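Secreted protein ASP-2 (PDB 1U53) belongs to the pathogenesis-related-1 (CAP) proteins secreted by the human hookworm Necator americanus and is a vaccine antigen, its molecular activity not being firmly established. Local coordinates at residues Glu15-Phe20 with Glu58-Ala63; Lys106-Glu111 with Thr136-Gln141. All coordinates share one frame; numbering follows the deposited sequence.

Contact 1: residues Glu15-Phe20 with Glu58-Ala63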
loop_
_atom_site.group_PDB
_atom_site.type_symbol
_atom_site.label_atom_id
_atom_site.label_comp_id
_atom_site.label_asym_id
_atom_site.label_seq_id
_atom_site.Cartn_x
_atom_site.Cartn_y
_atom_site.Cartn_z
ATOM N N GLU A 15 -17.412 -2.152 -0.611
ATOM C CA GLU A 15 -16.719 -3.388 -1.038
ATOM C C GLU A 15 -15.287 -3.091 -1.476
ATOM O O GLU A 15 -14.344 -3.828 -1.152
ATOM C CB GLU A 15 -17.472 -4.031 -2.188
ATOM C CG GLU A 15 -18.859 -4.575 -1.832
ATOM C CD GLU A 15 -19.989 -3.509 -1.703
ATOM O OE1 GLU A 15 -19.843 -2.327 -2.099
ATOM O OE2 GLU A 15 -21.086 -3.897 -1.227
ATOM N N ALA A 16 -15.110 -1.986 -2.197
ATOM C CA ALA A 16 -13.771 -1.644 -2.675
ATOM C C ALA A 16 -12.896 -1.179 -1.537
ATOM O O ALA A 16 -11.662 -1.437 -1.499
ATOM C CB ALA A 16 -13.855 -0.538 -3.780
ATOM N N ARG A 17 -13.489 -0.443 -0.596
ATOM C CA ARG A 17 -12.717 0.024 0.544
ATOM C C ARG A 17 -12.268 -1.192 1.324
ATOM O O ARG A 17 -11.111 -1.265 1.743
ATOM C CB ARG A 17 -13.582 0.886 1.459
ATOM C CG ARG A 17 -14.079 2.149 0.830
ATOM C CD ARG A 17 -14.857 2.985 1.885
ATOM N NE ARG A 17 -15.149 4.306 1.326
ATOM C CZ ARG A 17 -16.362 4.757 1.057
ATOM N NH1 ARG A 17 -17.428 4.045 1.405
ATOM N NH2 ARG A 17 -16.533 5.962 0.543
ATOM N N GLN A 18 -13.167 -2.156 1.543
ATOM C CA GLN A 18 -12.800 -3.358 2.276
ATOM C C GLN A 18 -11.726 -4.125 1.550
ATOM O O GLN A 18 -10.791 -4.615 2.171
ATOM C CB GLN A 18 -14.033 -4.245 2.491
ATOM C CG GLN A 18 -15.001 -3.586 3.479
ATOM C CD GLN A 18 -16.245 -4.430 3.766
ATOM O OE1 GLN A 18 -16.586 -5.347 3.015
ATOM N NE2 GLN A 18 -16.923 -4.116 4.859
ATOM N N LYS A 19 -11.833 -4.199 0.224
ATOM C CA LYS A 19 -10.837 -4.960 -0.538
ATOM C C LYS A 19 -9.473 -4.334 -0.389
ATOM O O LYS A 19 -8.479 -5.016 -0.131
ATOM C CB LYS A 19 -11.262 -5.063 -2.009
ATOM C CG LYS A 19 -10.366 -5.929 -2.879
ATOM C CD LYS A 19 -10.410 -7.370 -2.387
ATOM C CE LYS A 19 -9.664 -8.308 -3.272
ATOM N NZ LYS A 19 -9.606 -9.649 -2.582
ATOM N N PHE A 20 -9.419 -3.013 -0.502
ATOM C CA PHE A 20 -8.114 -2.335 -0.366
ATOM C C PHE A 20 -7.497 -2.593 1.002
ATOM O O PHE A 20 -6.351 -2.980 1.107
ATOM C CB PHE A 20 -8.257 -0.811 -0.545
ATOM C CG PHE A 20 -8.165 -0.356 -1.971
ATOM C CD1 PHE A 20 -7.023 -0.619 -2.739
ATOM C CD2 PHE A 20 -9.216 0.316 -2.564
ATOM C CE1 PHE A 20 -6.952 -0.175 -4.117
ATOM C CE2 PHE A 20 -9.131 0.771 -3.915
ATOM C CZ PHE A 20 -8.004 0.507 -4.664
ATOM N N GLU A 58 -10.481 10.512 5.541
ATOM C CA GLU A 58 -9.793 11.737 5.126
ATOM C C GLU A 58 -8.688 11.518 4.105
ATOM O O GLU A 58 -8.486 12.311 3.180
ATOM C CB GLU A 58 -9.292 12.551 6.340
ATOM C CG GLU A 58 -10.455 13.147 7.137
ATOM C CD GLU A 58 -11.225 14.141 6.292
ATOM O OE1 GLU A 58 -12.383 13.844 5.899
ATOM O OE2 GLU A 58 -10.608 15.176 5.960
ATOM N N VAL A 59 -7.977 10.421 4.271
ATOM C CA VAL A 59 -6.963 9.990 3.302
ATOM C C VAL A 59 -7.658 9.602 2.012
ATOM O O VAL A 59 -7.181 9.929 0.919
ATOM C CB VAL A 59 -6.164 8.838 3.868
ATOM C CG1 VAL A 59 -5.104 8.382 2.836
ATOM C CG2 VAL A 59 -5.419 9.346 5.160
ATOM N N GLU A 60 -8.801 8.918 2.107
ATOM C CA GLU A 60 -9.596 8.645 0.869
ATOM C C GLU A 60 -9.972 9.934 0.112
ATOM O O GLU A 60 -9.946 9.994 -1.121
ATOM C CB GLU A 60 -10.887 7.883 1.212
ATOM C CG GLU A 60 -11.803 7.699 0.028
ATOM C CD GLU A 60 -13.015 6.882 0.413
ATOM O OE1 GLU A 60 -14.098 7.493 0.463
ATOM O OE2 GLU A 60 -12.867 5.658 0.674
ATOM N N LYS A 61 -10.272 10.989 0.892
ATOM C CA LYS A 61 -10.698 12.260 0.304
ATOM C C LYS A 61 -9.604 12.825 -0.531
ATOM O O LYS A 61 -9.840 13.233 -1.652
ATOM C CB LYS A 61 -10.982 13.263 1.413
ATOM C CG LYS A 61 -11.285 14.648 0.914
ATOM C CD LYS A 61 -11.352 15.610 2.087
ATOM C CE LYS A 61 -11.650 17.031 1.610
ATOM N NZ LYS A 61 -12.920 17.149 0.771
ATOM N N THR A 62 -8.387 12.836 -0.010
ATOM C CA THR A 62 -7.276 13.367 -0.842
ATOM C C THR A 62 -6.892 12.434 -2.006
ATOM O O THR A 62 -6.537 12.887 -3.081
ATOM C CB THR A 62 -6.041 13.771 0.015
ATOM O OG1 THR A 62 -5.760 12.797 1.022
ATOM C CG2 THR A 62 -6.317 15.152 0.677
ATOM N N ALA A 63 -6.998 11.121 -1.810
ATOM C CA ALA A 63 -6.804 10.206 -2.943
ATOM C C ALA A 63 -7.826 10.479 -4.039
ATOM O O ALA A 63 -7.500 10.534 -5.256
ATOM C CB ALA A 63 -6.888 8.749 -2.463
#

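Contact 2: residues Lys106-Glu111 with Thr136-Gln141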
loop_
_atom_site.group_PDB
_atom_site.type_symbol
_atom_site.label_atom_id
_atom_site.label_comp_id
_atom_site.label_asym_id
_atom_site.label_seq_id
_atom_site.Cartn_x
_atom_site.Cartn_y
_atom_site.Cartn_z
ATOM N N LYS A 106 -2.526 -5.969 -6.411
ATOM C CA LYS A 106 -1.643 -7.017 -6.971
ATOM C C LYS A 106 -0.497 -6.425 -7.792
ATOM O O LYS A 106 0.620 -6.923 -7.721
ATOM C CB LYS A 106 -2.432 -7.993 -7.860
ATOM C CG LYS A 106 -3.397 -8.887 -7.093
ATOM C CD LYS A 106 -4.193 -9.651 -8.153
ATOM C CE LYS A 106 -4.816 -10.902 -7.659
ATOM N NZ LYS A 106 -5.615 -11.545 -8.794
ATOM N N ALA A 107 -0.764 -5.400 -8.618
ATOM C CA ALA A 107 0.269 -4.815 -9.495
ATOM C C ALA A 107 1.360 -4.151 -8.666
ATOM O O ALA A 107 2.547 -4.208 -8.995
ATOM C CB ALA A 107 -0.355 -3.769 -10.433
ATOM N N TRP A 108 0.927 -3.477 -7.607
ATOM C CA TRP A 108 1.887 -2.791 -6.725
ATOM C C TRP A 108 2.724 -3.808 -5.985
ATOM O O TRP A 108 3.958 -3.713 -5.935
ATOM C CB TRP A 108 1.170 -1.882 -5.726
ATOM C CG TRP A 108 0.417 -0.730 -6.404
ATOM C CD1 TRP A 108 0.731 -0.109 -7.589
ATOM C CD2 TRP A 108 -0.746 -0.074 -5.895
ATOM N NE1 TRP A 108 -0.211 0.876 -7.871
ATOM C CE2 TRP A 108 -1.132 0.895 -6.850
ATOM C CE3 TRP A 108 -1.543 -0.258 -4.732
ATOM C CZ2 TRP A 108 -2.223 1.733 -6.652
ATOM C CZ3 TRP A 108 -2.643 0.575 -4.547
ATOM C CH2 TRP A 108 -2.984 1.546 -5.534
ATOM N N PHE A 109 2.047 -4.754 -5.349
ATOM C CA PHE A 109 2.757 -5.737 -4.538
ATOM C C PHE A 109 3.643 -6.611 -5.400
ATOM O O PHE A 109 4.681 -7.075 -4.937
ATOM C CB PHE A 109 1.755 -6.576 -3.775
ATOM C CG PHE A 109 2.415 -7.493 -2.786
ATOM C CD1 PHE A 109 2.772 -7.015 -1.517
ATOM C CD2 PHE A 109 2.692 -8.806 -3.129
ATOM C CE1 PHE A 109 3.382 -7.861 -0.601
ATOM C CE2 PHE A 109 3.334 -9.646 -2.215
ATOM C CZ PHE A 109 3.669 -9.183 -0.965
ATOM N N GLY A 110 3.259 -6.796 -6.661
ATOM C CA GLY A 110 3.986 -7.712 -7.549
ATOM C C GLY A 110 5.407 -7.294 -7.881
ATOM O O GLY A 110 6.187 -8.127 -8.330
ATOM N N GLU A 111 5.752 -6.033 -7.593
ATOM C CA GLU A 111 7.129 -5.507 -7.740
ATOM C C GLU A 111 8.143 -6.358 -6.958
ATOM O O GLU A 111 9.281 -6.528 -7.408
ATOM C CB GLU A 111 7.158 -4.031 -7.317
ATOM C CG GLU A 111 6.369 -3.204 -8.333
ATOM C CD GLU A 111 6.295 -1.737 -8.024
ATOM O OE1 GLU A 111 6.624 -1.353 -6.877
ATOM O OE2 GLU A 111 5.902 -0.969 -8.969
ATOM N N THR A 136 7.129 -1.043 -1.744
ATOM C CA THR A 136 7.733 -0.612 -0.470
ATOM C C THR A 136 6.761 0.296 0.293
ATOM O O THR A 136 6.762 0.324 1.517
ATOM C CB THR A 136 9.091 0.107 -0.680
ATOM O OG1 THR A 136 8.898 1.222 -1.565
ATOM C CG2 THR A 136 10.076 -0.828 -1.287
ATOM N N GLN A 137 5.934 1.068 -0.428
ATOM C CA GLN A 137 4.923 1.835 0.285
ATOM C C GLN A 137 3.824 0.925 0.895
ATOM O O GLN A 137 3.368 1.153 2.003
ATOM C CB GLN A 137 4.347 2.961 -0.603
ATOM C CG GLN A 137 3.228 3.749 0.059
ATOM C CD GLN A 137 3.650 4.508 1.353
ATOM O OE1 GLN A 137 3.550 3.974 2.496
ATOM N NE2 GLN A 137 4.045 5.764 1.186
ATOM N N MET A 138 3.428 -0.138 0.180
ATOM C CA MET A 138 2.377 -0.977 0.725
ATOM C C MET A 138 2.838 -1.607 2.040
ATOM O O MET A 138 2.019 -1.820 2.923
ATOM C CB MET A 138 2.029 -2.121 -0.237
ATOM C CG MET A 138 1.165 -1.647 -1.383
ATOM S SD MET A 138 0.678 -3.048 -2.457
ATOM C CE MET A 138 -0.610 -3.760 -1.401
ATOM N N VAL A 139 4.121 -2.000 2.136
ATOM C CA VAL A 139 4.600 -2.681 3.340
ATOM C C VAL A 139 5.488 -1.823 4.252
ATOM O O VAL A 139 6.251 -2.362 5.051
ATOM C CB VAL A 139 5.328 -4.019 3.004
ATOM C CG1 VAL A 139 4.374 -4.984 2.174
ATOM C CG2 VAL A 139 6.651 -3.767 2.216
ATOM N N TRP A 140 5.380 -0.492 4.124
ATOM C CA TRP A 140 6.146 0.411 4.977
ATOM C C TRP A 140 5.655 0.282 6.431
ATOM O O TRP A 140 4.478 0.471 6.719
ATOM C CB TRP A 140 5.957 1.842 4.472
ATOM C CG TRP A 140 7.004 2.786 5.010
ATOM C CD1 TRP A 140 6.901 3.636 6.061
ATOM C CD2 TRP A 140 8.306 2.980 4.445
ATOM N NE1 TRP A 140 8.084 4.376 6.187
ATOM C CE2 TRP A 140 8.966 3.958 5.231
ATOM C CE3 TRP A 140 8.988 2.396 3.372
ATOM C CZ2 TRP A 140 10.281 4.368 4.953
ATOM C CZ3 TRP A 140 10.281 2.790 3.095
ATOM C CH2 TRP A 140 10.923 3.774 3.889
ATOM N N GLN A 141 6.567 -0.070 7.336
ATOM C CA GLN A 141 6.196 -0.479 8.687
ATOM C C GLN A 141 5.352 0.577 9.350
ATOM O O GLN A 141 4.345 0.249 9.996
ATOM C CB GLN A 141 7.466 -0.743 9.472
ATOM C CG GLN A 141 7.240 -0.827 10.972
ATOM C CD GLN A 141 8.547 -1.003 11.651
ATOM O OE1 GLN A 141 9.220 -1.968 11.409
ATOM N NE2 GLN A 141 8.917 -0.053 12.506
#

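Contact 1: residues Glu15-Phe20 with Glu58-Ala63
Arg17 of helix 14-32 and Glu60 of helix 57-67 form a buried salt bridge between two helices too far apart to pack backbone against backbone, their CA atoms standing 9.2 Å from each other. Two extended side chains share the span between them. In Arg17, CB begins a chain that places CG anti to the carbonyl carbon (chi1 -64°) and then runs extended from CG to NE. CG of Arg17 already lies 3.7 Å from OE2 of Glu60, and the next methylene, CD, approaches the same oxygen to 3.5 Å. NE of Arg17 donates to OE2 of Glu60 over 2.7 Å in a nearly straight bond of 168°. At the tip, NH2 of Arg17 reaches OE1 of Glu60 at 2.9 Å. The grip is therefore side-on and bidentate, one nitrogen to each oxygen. Both oxygens use their syn lone pairs, and guanidinium and carboxylate are nearly coplanar, 16° apart. Glu60 comes from the other side on an extended chain, crossing the arginine at about a right angle. Here the buried ion pair is embedded in further bonds: NH1 of Arg17 pairs with Glu14, NH2 also donates to the carbonyl of Pro8, and Glu60 is hydrogen-bonded to Tyr55 OH through OE2 and to Asn10 through OE1. With each carboxylate oxygen engaged in two hydrogen bonds, the group is held against rotation and probably stays ionised. In the CAP sandwich, helix 14-32 packs Phe20 on strands 145-152 and 157-164 and against helix 97-109, whereas helix 57-67 lays Val59 and Ala63 on strand 157-164. The bridge thus ties together two helices that each pack against the central sheet, beside Cys7, whose disulfide leads to Cys57 at the start of helix 57-67.

Contact 2: residues Lys106-Glu111 with Thr136-Gln141
Met138 reaches from the end of helix 133-138 to Trp108 and Phe109 near the end of helix 97-109, within the alpha-beta-alpha sandwich of the CAP family. Thr136 to Trp140 belong to the His-Tyr-Thr-Gln-Met-Val-Trp run that marks CRISP-type members of that family. The sulfur contacts come first. SD of Met138 rests 3.5 Å from CB of Trp108, near the plane of the indole at its edge, not over a face. The same sulfur is 3.9 Å from CB of Phe109 and, closer still, 3.6 Å from the backbone N of Phe109, a packing contact that sets it against the helix backbone at the root of both aromatic side chains. An extended chi2 carries SD across to the helix, and the bend at chi3 (77°) then turns CE aside.

Residues beside the contact hold the two aromatic rings in place. Trp108 stacks on His134 and sends NE1 to the carbonyl of Ile87, which pins the indole to strand 84-90. The ring of Phe109 meets Tyr135 edge-to-face and is flanked by Leu27 and Val31 of helix 14-32.

Polar bonds lie just beside it: Glu111 is hydrogen-bonded to His134 ND1 through OE2 and accepts from the backbone N of Tyr135 on OE1; in CAP proteins such a histidine-glutamate pair commonly lines the central cleft.

The last class is aliphatic against aromatic. Val139, where the chain leaves helical geometry, places CG1 near the plane of the Phe109 ring, at its edge, 4.1 Å from CE1 of Phe109.

Both contacts are buried, yet they illustrate different ways of joining helices in one sandwich. Contact 1, its centre about 11 Å from the centre of the chain, spans a wide gap with a single charged pair backed by polar neighbours; contact 2, its centre only about 5 Å from that of the chain, brings its backbones closer and relies on sulfur, methyl and ring surfaces. They join different pairs of helices, but helix 14-32 links them: it supplies Arg17 to contact 1, and further along lays His24 on Met138. Helix 97-109, half of contact 2, also meets Phe20. The contact centres lie about 16 Å apart.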